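Long-range contact in ACP (Streptomyces sp. MSC090213JE08, PDB 6KXF), which probably serves as the acyl carrier protein of a highly reducing type II polyketide synthase, presenting the growing chain on a phosphopantetheine arm to the ketosynthase: residues 44-48 with 61-67. Residues are numbered along the deposited sequence.
Sequences LIDVL and MNELPKM
Build 44-48 as one turn of helix 41-55, with L48 N hydrogen-bonded to L44 O at 3.0 Å, and lay against it the loop 61-67, with M67 N hydrogen-bonded to L64 O at 3.1 Å. The nearest CA pair is L44 with L64, 7.0 Å apart. L64 is the central bump: with chi1 m and chi2 t it drives its two methyls into the hollow between L44 (off-well chi1, -97°), I45 and L48 (t, t), setting CD2 4.0 Å from L44 CB and 3.9 Å from L48 CD1, and CD1 3.8 Å from I45 CG1. Two methionines, both m, t, p, flank it. M61 hooks over one side, CE 3.8 Å from I45 CG1 and CG 3.9 Å from L48 CD1; M67 (phi/psi -102/78) reaches in on the other, CE 3.6 Å from V47 CG2 and 3.9 Å from L48 CB, O 3.9 Å from L44 CD2. This joins the second helix of the carrier-protein bundle to the loop before helix 72-81, beside the pantetheine ligand, which I45 touches, and a neighbouring Ketosynthase chain, which packs on I45 and M61. No hydrogen bond or salt bridge crosses the 406 Å² interface, so the segments meet mainly by apolar packing.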
loop_
_atom_site.group_PDB
_atom_site.type_symbol
_atom_site.label_atom_id
_atom_site.label_comp_id
_atom_site.label_asym_id
_atom_site.label_seq_id
_atom_site.Cartn_x
_atom_site.Cartn_y
_atom_site.Cartn_z
ATOM N N LEU C 44 -6.910 -7.644 24.555
ATOM C CA LEU C 44 -7.453 -8.944 24.955
ATOM C C LEU C 44 -6.972 -10.067 24.029
ATOM O O LEU C 44 -6.735 -11.173 24.502
ATOM C CB LEU C 44 -8.984 -8.888 25.008
ATOM C CG LEU C 44 -9.532 -8.654 26.414
ATOM C CD1 LEU C 44 -8.909 -7.392 27.011
ATOM C CD2 LEU C 44 -11.054 -8.583 26.417
ATOM N N ILE C 45 -6.819 -9.784 22.726
ATOM C CA ILE C 45 -6.314 -10.790 21.772
ATOM C C ILE C 45 -4.836 -11.064 22.085
ATOM O O ILE C 45 -4.392 -12.215 22.079
ATOM C CB ILE C 45 -6.558 -10.351 20.304
ATOM C CG1 ILE C 45 -8.028 -10.541 19.906
ATOM C CG2 ILE C 45 -5.617 -11.072 19.350
ATOM C CD1 ILE C 45 -8.472 -9.680 18.743
ATOM N N ASP C 46 -4.071 -10.016 22.384
ATOM C CA ASP C 46 -2.641 -10.220 22.704
ATOM C C ASP C 46 -2.520 -11.165 23.922
ATOM O O ASP C 46 -1.622 -12.027 23.946
ATOM C CB ASP C 46 -1.919 -8.877 22.906
ATOM C CG ASP C 46 -0.719 -8.596 21.998
ATOM O OD1 ASP C 46 -0.100 -9.558 21.446
ATOM O OD2 ASP C 46 -0.384 -7.400 21.864
ATOM N N VAL C 47 -3.439 -11.050 24.901
ATOM C CA VAL C 47 -3.379 -11.886 26.132
ATOM C C VAL C 47 -3.815 -13.318 25.814
ATOM O O VAL C 47 -3.126 -14.249 26.217
ATOM C CB VAL C 47 -4.149 -11.328 27.347
ATOM C CG1 VAL C 47 -4.046 -9.818 27.452
ATOM C CG2 VAL C 47 -5.597 -11.768 27.407
ATOM N N LEU C 48 -4.918 -13.498 25.078
ATOM C CA LEU C 48 -5.336 -14.860 24.696
ATOM C C LEU C 48 -4.205 -15.533 23.890
ATOM O O LEU C 48 -3.868 -16.708 24.145
ATOM C CB LEU C 48 -6.668 -14.800 23.936
ATOM C CG LEU C 48 -7.182 -16.147 23.425
ATOM C CD1 LEU C 48 -8.683 -16.088 23.170
ATOM C CD2 LEU C 48 -6.429 -16.594 22.167
ATOM N N MET C 61 -11.658 -18.358 20.481
ATOM C CA MET C 61 -11.648 -16.879 20.501
ATOM C C MET C 61 -13.069 -16.305 20.625
ATOM O O MET C 61 -13.227 -15.098 20.814
ATOM C CB MET C 61 -10.898 -16.289 19.298
ATOM C CG MET C 61 -9.412 -16.610 19.379
ATOM S SD MET C 61 -8.352 -15.831 18.132
ATOM C CE MET C 61 -8.434 -14.134 18.683
ATOM N N ASN C 62 -14.090 -17.170 20.631
ATOM C CA ASN C 62 -15.456 -16.767 21.046
ATOM C C ASN C 62 -15.587 -16.765 22.577
ATOM O O ASN C 62 -16.679 -16.631 23.070
ATOM C CB ASN C 62 -16.552 -17.667 20.462
ATOM C CG ASN C 62 -16.571 -17.693 18.948
ATOM O OD1 ASN C 62 -16.422 -18.758 18.350
ATOM N ND2 ASN C 62 -16.747 -16.538 18.328
ATOM N N GLU C 63 -14.483 -16.920 23.314
ATOM C CA GLU C 63 -14.500 -16.839 24.782
ATOM C C GLU C 63 -13.771 -15.573 25.251
ATOM O O GLU C 63 -13.473 -15.433 26.459
ATOM C CB GLU C 63 -13.886 -18.114 25.365
ATOM C CG GLU C 63 -14.800 -18.826 26.349
ATOM C CD GLU C 63 -14.860 -20.332 26.182
ATOM O OE1 GLU C 63 -15.877 -20.821 25.651
ATOM O OE2 GLU C 63 -13.887 -21.007 26.582
ATOM N N LEU C 64 -13.504 -14.658 24.300
ATOM C CA LEU C 64 -12.900 -13.330 24.570
ATOM C C LEU C 64 -13.852 -12.463 25.395
ATOM O O LEU C 64 -13.397 -11.767 26.303
ATOM C CB LEU C 64 -12.552 -12.606 23.260
ATOM C CG LEU C 64 -11.206 -12.958 22.624
ATOM C CD1 LEU C 64 -11.127 -12.391 21.214
ATOM C CD2 LEU C 64 -10.035 -12.459 23.470
ATOM N N PRO C 65 -15.173 -12.419 25.087
ATOM C CA PRO C 65 -16.113 -11.641 25.898
ATOM C C PRO C 65 -16.251 -12.059 27.380
ATOM O O PRO C 65 -16.994 -11.403 28.113
ATOM C CB PRO C 65 -17.458 -11.823 25.172
ATOM C CG PRO C 65 -17.078 -12.205 23.753
ATOM C CD PRO C 65 -15.821 -13.030 23.917
ATOM N N LYS C 66 -15.539 -13.113 27.813
ATOM C CA LYS C 66 -15.595 -13.626 29.193
ATOM C C LYS C 66 -14.241 -13.486 29.900
ATOM O O LYS C 66 -14.072 -13.966 31.007
ATOM C CB LYS C 66 -15.999 -15.104 29.189
ATOM C CG LYS C 66 -17.314 -15.402 28.481
ATOM C CD LYS C 66 -17.995 -16.692 28.924
ATOM C CE LYS C 66 -17.116 -17.923 28.814
ATOM N NZ LYS C 66 -17.756 -18.985 27.997
ATOM N N MET C 67 -13.271 -12.844 29.252
ATOM C CA MET C 67 -11.932 -12.749 29.803
ATOM C C MET C 67 -11.744 -11.357 30.408
ATOM O O MET C 67 -11.103 -10.491 29.821
ATOM C CB MET C 67 -10.896 -13.012 28.708
ATOM C CG MET C 67 -10.843 -14.460 28.328
ATOM S SD MET C 67 -9.792 -14.783 26.895
ATOM C CE MET C 67 -8.189 -14.209 27.456
#